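Side-chain contacts in response regulator aspartate phosphatase I (Bacillus subtilis subsp. subtilis, PDB 4I1A), which dephosphorylates the sporulation phosphotransferase Spo0F and activates excision and transfer of the mobile element ICEBs1 by bringing about inactivation of its repressor ImmR: residues 105-110 with 143-148; 323-328 with 335-340. All blocks are in the same frame, centred on the assembly; numbering follows the deposited sequence.

Contact 1. Residues 105-110 with 143-148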
ATOM      1  N   PHE A 105      -8.262  27.515  11.942  1.00 91.35           N
ATOM      2  CA  PHE A 105      -7.679  27.058  13.195  1.00 95.07           C
ATOM      3  C   PHE A 105      -8.005  25.590  13.456  1.00 99.13           C
ATOM      4  O   PHE A 105      -7.106  24.780  13.680  1.00102.50           O
ATOM      5  CB  PHE A 105      -8.133  27.909  14.378  1.00 99.48           C
ATOM      6  CG  PHE A 105      -7.918  27.241  15.704  1.00102.04           C
ATOM      7  CD1 PHE A 105      -6.640  27.076  16.213  1.00100.71           C
ATOM      8  CD2 PHE A 105      -8.990  26.753  16.433  1.00106.92           C
ATOM      9  CE1 PHE A 105      -6.435  26.446  17.429  1.00102.19           C
ATOM     10  CE2 PHE A 105      -8.792  26.122  17.652  1.00107.90           C
ATOM     11  CZ  PHE A 105      -7.513  25.968  18.148  1.00104.76           C
ATOM     12  N   TYR A 106      -9.292  25.256  13.425  1.00 98.96           N
ATOM     13  CA  TYR A 106      -9.723  23.877  13.621  1.00 99.77           C
ATOM     14  C   TYR A 106      -9.124  22.945  12.565  1.00101.54           C
ATOM     15  O   TYR A 106      -8.804  21.793  12.855  1.00 99.66           O
ATOM     16  CB  TYR A 106     -11.252  23.780  13.624  1.00103.32           C
ATOM     17  CG  TYR A 106     -11.900  24.359  14.865  1.00113.27           C
ATOM     18  CD1 TYR A 106     -11.295  24.237  16.114  1.00112.99           C
ATOM     19  CD2 TYR A 106     -13.110  25.036  14.789  1.00118.48           C
ATOM     20  CE1 TYR A 106     -11.880  24.769  17.252  1.00114.27           C
ATOM     21  CE2 TYR A 106     -13.704  25.571  15.920  1.00121.32           C
ATOM     22  CZ  TYR A 106     -13.085  25.435  17.150  1.00120.46           C
ATOM     23  OH  TYR A 106     -13.672  25.964  18.285  1.00121.11           O
ATOM     24  N   PHE A 107      -8.968  23.453  11.346  1.00100.36           N
ATOM     25  CA  PHE A 107      -8.388  22.674  10.258  1.00 96.85           C
ATOM     26  C   PHE A 107      -6.939  22.340  10.578  1.00 98.63           C
ATOM     27  O   PHE A 107      -6.559  21.167  10.624  1.00 96.34           O
ATOM     28  CB  PHE A 107      -8.463  23.453   8.941  1.00 95.64           C
ATOM     29  CG  PHE A 107      -8.112  22.639   7.718  1.00 88.08           C
ATOM     30  CD1 PHE A 107      -8.148  21.256   7.746  1.00 88.26           C
ATOM     31  CD2 PHE A 107      -7.741  23.267   6.540  1.00 89.97           C
ATOM     32  CE1 PHE A 107      -7.822  20.507   6.617  1.00 82.27           C
ATOM     33  CE2 PHE A 107      -7.415  22.526   5.408  1.00 86.34           C
ATOM     34  CZ  PHE A 107      -7.456  21.145   5.451  1.00 81.52           C
ATOM     35  N   PHE A 108      -6.138  23.380  10.795  1.00100.51           N
ATOM     36  CA  PHE A 108      -4.719  23.213  11.092  1.00100.09           C
ATOM     37  C   PHE A 108      -4.525  22.295  12.303  1.00 95.10           C
ATOM     38  O   PHE A 108      -3.661  21.415  12.293  1.00 91.19           O
ATOM     39  CB  PHE A 108      -4.054  24.575  11.327  1.00104.47           C
ATOM     40  CG  PHE A 108      -4.192  25.537  10.167  1.00107.07           C
ATOM     41  CD1 PHE A 108      -4.424  25.073   8.878  1.00104.72           C
ATOM     42  CD2 PHE A 108      -4.086  26.909  10.371  1.00107.65           C
ATOM     43  CE1 PHE A 108      -4.553  25.958   7.816  1.00103.78           C
ATOM     44  CE2 PHE A 108      -4.213  27.796   9.312  1.00108.15           C
ATOM     45  CZ  PHE A 108      -4.447  27.319   8.034  1.00105.52           C
ATOM     46  N   LYS A 109      -5.351  22.497  13.326  1.00 89.64           N
ATOM     47  CA  LYS A 109      -5.336  21.673  14.533  1.00 88.01           C
ATOM     48  C   LYS A 109      -5.517  20.180  14.209  1.00 93.08           C
ATOM     49  O   LYS A 109      -4.857  19.322  14.799  1.00 94.10           O
ATOM     50  CB  LYS A 109      -6.432  22.144  15.501  1.00 72.95           C
ATOM     51  CG  LYS A 109      -6.321  21.583  16.912  1.00 73.97           C
ATOM     52  CD  LYS A 109      -7.631  21.773  17.689  1.00 81.88           C
ATOM     53  CE  LYS A 109      -7.729  20.832  18.904  1.00 82.09           C
ATOM     54  NZ  LYS A 109      -9.092  20.854  19.566  1.00 81.38           N
ATOM     55  N   GLY A 110      -6.410  19.883  13.266  1.00 90.01           N
ATOM     56  CA  GLY A 110      -6.653  18.515  12.844  1.00 84.39           C
ATOM     57  C   GLY A 110      -5.428  17.886  12.209  1.00 77.12           C
ATOM     58  O   GLY A 110      -5.057  16.758  12.533  1.00 80.17           O
ATOM     59  N   ALA A 143     -11.662  21.307  -1.211  1.00 89.22           N
ATOM     60  CA  ALA A 143     -11.077  20.087  -1.745  1.00 81.58           C
ATOM     61  C   ALA A 143      -9.865  19.702  -0.907  1.00 73.35           C
ATOM     62  O   ALA A 143      -9.714  18.547  -0.534  1.00 71.10           O
ATOM     63  CB  ALA A 143     -10.699  20.258  -3.216  1.00 82.49           C
ATOM     64  N   GLU A 144      -9.021  20.681  -0.592  1.00 76.44           N
ATOM     65  CA  GLU A 144      -7.870  20.453   0.272  1.00 76.97           C
ATOM     66  C   GLU A 144      -8.318  19.885   1.617  1.00 77.02           C
ATOM     67  O   GLU A 144      -7.693  18.969   2.146  1.00 79.79           O
ATOM     68  CB  GLU A 144      -7.056  21.743   0.449  1.00 88.45           C
ATOM     69  CG  GLU A 144      -6.177  22.096  -0.756  1.00106.61           C
ATOM     70  CD  GLU A 144      -5.786  23.576  -0.809  1.00122.08           C
ATOM     71  OE1 GLU A 144      -6.409  24.391  -0.098  1.00126.77           O
ATOM     72  OE2 GLU A 144      -4.854  23.925  -1.569  1.00124.49           O
ATOM     73  N   PHE A 145      -9.421  20.411   2.142  1.00 75.48           N
ATOM     74  CA  PHE A 145      -9.983  19.942   3.405  1.00 68.30           C
ATOM     75  C   PHE A 145     -10.497  18.505   3.333  1.00 72.06           C
ATOM     76  O   PHE A 145     -10.196  17.683   4.202  1.00 75.61           O
ATOM     77  CB  PHE A 145     -11.119  20.865   3.862  1.00 69.43           C
ATOM     78  CG  PHE A 145     -11.869  20.345   5.052  1.00 72.32           C
ATOM     79  CD1 PHE A 145     -11.282  20.349   6.309  1.00 71.26           C
ATOM     80  CD2 PHE A 145     -13.152  19.832   4.916  1.00 75.72           C
ATOM     81  CE1 PHE A 145     -11.958  19.858   7.415  1.00 70.41           C
ATOM     82  CE2 PHE A 145     -13.838  19.337   6.015  1.00 73.82           C
ATOM     83  CZ  PHE A 145     -13.240  19.354   7.269  1.00 74.78           C
ATOM     84  N   PHE A 146     -11.286  18.210   2.306  1.00 75.15           N
ATOM     85  CA  PHE A 146     -11.807  16.861   2.103  1.00 72.37           C
ATOM     86  C   PHE A 146     -10.694  15.823   1.955  1.00 66.79           C
ATOM     87  O   PHE A 146     -10.798  14.706   2.479  1.00 62.33           O
ATOM     88  CB  PHE A 146     -12.733  16.813   0.882  1.00 79.61           C
ATOM     89  CG  PHE A 146     -14.011  17.592   1.054  1.00 78.18           C
ATOM     90  CD1 PHE A 146     -14.605  17.715   2.304  1.00 79.26           C
ATOM     91  CD2 PHE A 146     -14.614  18.206  -0.034  1.00 79.83           C
ATOM     92  CE1 PHE A 146     -15.785  18.442   2.468  1.00 87.30           C
ATOM     93  CE2 PHE A 146     -15.792  18.933   0.120  1.00 86.91           C
ATOM     94  CZ  PHE A 146     -16.379  19.051   1.373  1.00 86.17           C
ATOM     95  N   PHE A 147      -9.633  16.191   1.244  1.00 70.71           N
ATOM     96  CA  PHE A 147      -8.512  15.283   1.052  1.00 67.64           C
ATOM     97  C   PHE A 147      -7.917  14.865   2.385  1.00 62.03           C
ATOM     98  O   PHE A 147      -7.719  13.678   2.642  1.00 62.71           O
ATOM     99  CB  PHE A 147      -7.425  15.908   0.179  1.00 76.66           C
ATOM    100  CG  PHE A 147      -6.237  15.003  -0.027  1.00 79.81           C
ATOM    101  CD1 PHE A 147      -6.253  14.036  -1.020  1.00 80.17           C
ATOM    102  CD2 PHE A 147      -5.116  15.100   0.788  1.00 81.70           C
ATOM    103  CE1 PHE A 147      -5.168  13.190  -1.207  1.00 80.32           C
ATOM    104  CE2 PHE A 147      -4.030  14.256   0.608  1.00 80.28           C
ATOM    105  CZ  PHE A 147      -4.055  13.301  -0.391  1.00 76.10           C
ATOM    106  N   LYS A 148      -7.637  15.845   3.237  1.00 67.01           N
ATOM    107  CA  LYS A 148      -7.078  15.566   4.557  1.00 68.58           C
ATOM    108  C   LYS A 148      -7.980  14.654   5.379  1.00 65.75           C
ATOM    109  O   LYS A 148      -7.505  13.720   6.018  1.00 68.44           O
ATOM    110  CB  LYS A 148      -6.815  16.870   5.303  1.00 70.53           C
ATOM    111  CG  LYS A 148      -5.788  17.739   4.613  1.00 74.70           C
ATOM    112  CD  LYS A 148      -4.441  17.024   4.510  1.00 77.30           C
ATOM    113  CE  LYS A 148      -3.494  17.763   3.557  1.00 86.08           C
ATOM    114  NZ  LYS A 148      -2.064  17.361   3.737  1.00 89.29           N
TER
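Phe107 and Phe145 form an edge-to-face aromatic pair that joins helix 102-115 to helix 139-155, two helices of the all-helical array that are separated in sequence by helix 119-129. The edge of Phe145 is presented to the face of Phe107, with the ring planes at 71° and the centroids 5.2 Å apart. The closest ring-to-ring approach is made by one ortho carbon: Phe145 CD1 stands over the rim of the Phe107 ring rather than its middle, 3.5 Å from Phe107 CE1. With CG anti to the backbone N (chi1 -170°), Phe107 carries its ring to helix 139-155, and its far end reaches the backbone there, where Phe107 CZ lies 3.5 Å from Phe145 CA. The carbonyl oxygen of Glu144 sits near the plane of the same ring, at its edge, 4.0 Å from Phe107 CZ. The aliphatic part of Lys148 closes in as well, its CG 3.9 Å from Phe107 CZ, while a bend at chi2 takes the rest of the chain away from helix 102-115. The segment axes are 11.3 Å apart and run in the same general direction, at 33°. Such near-parallel packing of every second helix is consistent with the alternating helices of a tetratricopeptide repeat array, and helix 119-129 fits the intervening place: Tyr126 touches Phe107 and Ala129 touches Phe145. Tyr103, one turn earlier on helix 102-115, also brings its ring against Phe107. Since this one side chain makes every close approach from segment 105-110, an alanine here would probably open a gap between the helices and leave the edge of Phe145 without the aromatic face it meets.

Contact 2. Residues 323-328 with 335-340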
ATOM      1  N   ASN A 323      10.798 -17.286  11.701  1.00 53.67           N
ATOM      2  CA  ASN A 323      11.502 -16.178  12.343  1.00 53.96           C
ATOM      3  C   ASN A 323      11.128 -14.824  11.752  1.00 48.99           C
ATOM      4  O   ASN A 323      11.032 -13.831  12.458  1.00 46.87           O
ATOM      5  CB  ASN A 323      13.010 -16.388  12.291  1.00 54.65           C
ATOM      6  CG  ASN A 323      13.437 -17.684  12.971  1.00 67.97           C
ATOM      7  OD1 ASN A 323      14.463 -18.270  12.626  1.00 75.77           O
ATOM      8  ND2 ASN A 323      12.638 -18.142  13.933  1.00 65.22           N
ATOM      9  N   ALA A 324      10.883 -14.792  10.453  1.00 40.03           N
ATOM     10  CA  ALA A 324      10.474 -13.553   9.822  1.00 41.53           C
ATOM     11  C   ALA A 324       9.098 -13.095  10.338  1.00 54.00           C
ATOM     12  O   ALA A 324       8.901 -11.898  10.582  1.00 52.41           O
ATOM     13  CB  ALA A 324      10.460 -13.721   8.331  1.00 45.16           C
ATOM     14  N   PHE A 325       8.169 -14.046  10.507  1.00 49.69           N
ATOM     15  CA  PHE A 325       6.845 -13.755  11.079  1.00 54.46           C
ATOM     16  C   PHE A 325       6.935 -13.338  12.534  1.00 52.08           C
ATOM     17  O   PHE A 325       6.169 -12.500  12.992  1.00 52.21           O
ATOM     18  CB  PHE A 325       5.855 -14.937  10.920  1.00 47.72           C
ATOM     19  CG  PHE A 325       5.215 -14.997   9.552  1.00 55.50           C
ATOM     20  CD1 PHE A 325       4.321 -14.019   9.150  1.00 63.06           C
ATOM     21  CD2 PHE A 325       5.526 -16.010   8.663  1.00 64.25           C
ATOM     22  CE1 PHE A 325       3.743 -14.055   7.889  1.00 67.17           C
ATOM     23  CE2 PHE A 325       4.950 -16.054   7.407  1.00 70.26           C
ATOM     24  CZ  PHE A 325       4.061 -15.074   7.017  1.00 66.58           C
ATOM     25  N   SER A 326       7.868 -13.933  13.261  1.00 51.47           N
ATOM     26  CA  SER A 326       8.152 -13.484  14.614  1.00 62.24           C
ATOM     27  C   SER A 326       8.559 -12.016  14.585  1.00 61.82           C
ATOM     28  O   SER A 326       8.078 -11.224  15.390  1.00 63.12           O
ATOM     29  CB  SER A 326       9.281 -14.307  15.248  1.00 74.58           C
ATOM     30  OG  SER A 326       8.864 -15.619  15.567  1.00 84.50           O
ATOM     31  N   TYR A 327       9.443 -11.644  13.658  1.00 56.54           N
ATOM     32  CA  TYR A 327       9.909 -10.263  13.643  1.00 59.62           C
ATOM     33  C   TYR A 327       8.746  -9.322  13.362  1.00 52.49           C
ATOM     34  O   TYR A 327       8.553  -8.330  14.072  1.00 49.20           O
ATOM     35  CB  TYR A 327      11.045 -10.001  12.640  1.00 52.95           C
ATOM     36  CG  TYR A 327      11.349  -8.517  12.594  1.00 58.73           C
ATOM     37  CD1 TYR A 327      12.191  -7.931  13.543  1.00 55.32           C
ATOM     38  CD2 TYR A 327      10.744  -7.688  11.646  1.00 55.04           C
ATOM     39  CE1 TYR A 327      12.446  -6.566  13.530  1.00 57.91           C
ATOM     40  CE2 TYR A 327      10.994  -6.324  11.625  1.00 54.47           C
ATOM     41  CZ  TYR A 327      11.840  -5.769  12.564  1.00 62.34           C
ATOM     42  OH  TYR A 327      12.064  -4.413  12.538  1.00 72.74           O
ATOM     43  N   LEU A 328       7.984  -9.645  12.321  1.00 50.23           N
ATOM     44  CA  LEU A 328       6.842  -8.827  11.916  1.00 54.30           C
ATOM     45  C   LEU A 328       5.814  -8.694  13.035  1.00 55.48           C
ATOM     46  O   LEU A 328       5.384  -7.587  13.361  1.00 53.51           O
ATOM     47  CB  LEU A 328       6.194  -9.402  10.663  1.00 50.92           C
ATOM     48  CG  LEU A 328       7.038  -9.250   9.398  1.00 52.56           C
ATOM     49  CD1 LEU A 328       6.412  -9.983   8.214  1.00 50.49           C
ATOM     50  CD2 LEU A 328       7.260  -7.768   9.083  1.00 48.26           C
ATOM     51  N   ALA A 335      -1.341  -6.929   9.866  1.00 45.69           N
ATOM     52  CA  ALA A 335      -1.869  -6.979   8.502  1.00 55.75           C
ATOM     53  C   ALA A 335      -0.918  -7.765   7.592  1.00 49.67           C
ATOM     54  O   ALA A 335      -1.336  -8.708   6.908  1.00 52.43           O
ATOM     55  CB  ALA A 335      -2.129  -5.565   7.950  1.00 47.07           C
ATOM     56  N   ASP A 336       0.360  -7.386   7.609  1.00 53.16           N
ATOM     57  CA  ASP A 336       1.419  -8.132   6.913  1.00 43.51           C
ATOM     58  C   ASP A 336       1.471  -9.589   7.327  1.00 40.10           C
ATOM     59  O   ASP A 336       1.604 -10.458   6.487  1.00 55.66           O
ATOM     60  CB  ASP A 336       2.771  -7.484   7.147  1.00 55.35           C
ATOM     61  CG  ASP A 336       2.900  -6.165   6.432  1.00 63.48           C
ATOM     62  OD1 ASP A 336       2.091  -5.919   5.519  1.00 67.70           O
ATOM     63  OD2 ASP A 336       3.808  -5.388   6.773  1.00 77.45           O
ATOM     64  N   VAL A 337       1.329  -9.856   8.619  1.00 41.21           N
ATOM     65  CA  VAL A 337       1.348 -11.234   9.112  1.00 45.33           C
ATOM     66  C   VAL A 337       0.136 -12.018   8.623  1.00 57.60           C
ATOM     67  O   VAL A 337       0.237 -13.189   8.258  1.00 56.75           O
ATOM     68  CB  VAL A 337       1.398 -11.289  10.666  1.00 49.02           C
ATOM     69  CG1 VAL A 337       1.155 -12.726  11.177  1.00 40.79           C
ATOM     70  CG2 VAL A 337       2.723 -10.754  11.176  1.00 48.71           C
ATOM     71  N   GLU A 338      -1.014 -11.358   8.623  1.00 55.68           N
ATOM     72  CA  GLU A 338      -2.241 -11.995   8.192  1.00 54.52           C
ATOM     73  C   GLU A 338      -2.192 -12.315   6.695  1.00 47.84           C
ATOM     74  O   GLU A 338      -2.427 -13.445   6.281  1.00 47.75           O
ATOM     75  CB  GLU A 338      -3.427 -11.087   8.505  1.00 53.41           C
ATOM     76  CG  GLU A 338      -4.759 -11.634   8.051  1.00 56.94           C
ATOM     77  CD  GLU A 338      -5.800 -10.535   7.875  1.00 66.02           C
ATOM     78  OE1 GLU A 338      -7.010 -10.840   7.901  1.00 64.21           O
ATOM     79  OE2 GLU A 338      -5.401  -9.363   7.694  1.00 75.56           O
ATOM     80  N   ASN A 339      -1.866 -11.315   5.890  1.00 40.42           N
ATOM     81  CA  ASN A 339      -1.807 -11.501   4.453  1.00 40.54           C
ATOM     82  C   ASN A 339      -0.721 -12.480   3.999  1.00 52.39           C
ATOM     83  O   ASN A 339      -0.987 -13.375   3.195  1.00 55.66           O
ATOM     84  CB  ASN A 339      -1.687 -10.139   3.745  1.00 41.41           C
ATOM     85  CG  ASN A 339      -2.928  -9.266   3.961  1.00 62.27           C
ATOM     86  OD1 ASN A 339      -2.866  -8.041   3.848  1.00 76.32           O
ATOM     87  ND2 ASN A 339      -4.064  -9.904   4.283  1.00 55.47           N
ATOM     88  N   PHE A 340       0.492 -12.326   4.525  1.00 47.78           N
ATOM     89  CA  PHE A 340       1.587 -13.204   4.126  1.00 46.75           C
ATOM     90  C   PHE A 340       1.423 -14.638   4.595  1.00 41.79           C
ATOM     91  O   PHE A 340       1.760 -15.578   3.868  1.00 45.61           O
ATOM     92  CB  PHE A 340       2.941 -12.645   4.559  1.00 43.93           C
ATOM     93  CG  PHE A 340       3.488 -11.651   3.611  1.00 54.61           C
ATOM     94  CD1 PHE A 340       4.267 -12.062   2.547  1.00 67.55           C
ATOM     95  CD2 PHE A 340       3.198 -10.296   3.751  1.00 71.79           C
ATOM     96  CE1 PHE A 340       4.776 -11.135   1.639  1.00 79.53           C
ATOM     97  CE2 PHE A 340       3.698  -9.357   2.848  1.00 76.15           C
ATOM     98  CZ  PHE A 340       4.490  -9.781   1.790  1.00 83.82           C
TER
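Leu328 and Phe325 meet Val337 through apolar side chains between two antiparallel helices. Leu328 CB, directed at the opposite helix, meets Val337 CG2 at 3.8 Å, and the other methyl of the valine turns to the phenylalanine one turn earlier, with Val337 CG1 4.0 Å from Phe325 CD1. The two branches are divided in this way because CG1 is anti to the backbone N (chi1 169°) and CG2 lies beside it. Beyond the valine, the end of the Phe325 ring meets the base of Phe340, CZ to CB at 3.6 Å; the Phe340 ring itself leads off elsewhere, so the two aromatics do not stack.

A second group of contacts sets the Phe325 ring against main chain. Its CE1 is 3.6 Å from Val337 O, and the carbonyl carbon of Phe340 lies at the ring edge, near its plane. Ile307 of helix 299-313 and Met363 of helix 354-373 also touch this ring.

The carboxylate of Asp336 takes its polar partner outside the two segments: OD2 forms a salt bridge with Lys304. Helices 318-330 and 334-351, whose segment axes approach to 9.7 Å at 149°, are an antiparallel pair of successive helices, the second carrying the start of the predicted repeat TPR 6 (338-371). With no hydrogen bond or salt bridge between the segments, their hold on each other probably rests on close packing and burial of apolar surface.

Overall arrangement
Contact 1 comes first along the chain and is complete before contact 2 begins. Their centres are 34 Å apart, their nearest atoms about 20 Å, and they share no helix. Contact 1 lies at the start of the modelled chain and joins helices 102-115 and 139-155 across an intervening helix; contact 2, near its C-terminal end, joins the successive helices 318-330 and 334-351. The two thus represent the near-parallel and antiparallel neighbour relations of one all-helical, curved repeat array. They do not touch, and they mark two separate helix junctions of the repeat array; conformational change of this repeat domain regulates Rap proteins.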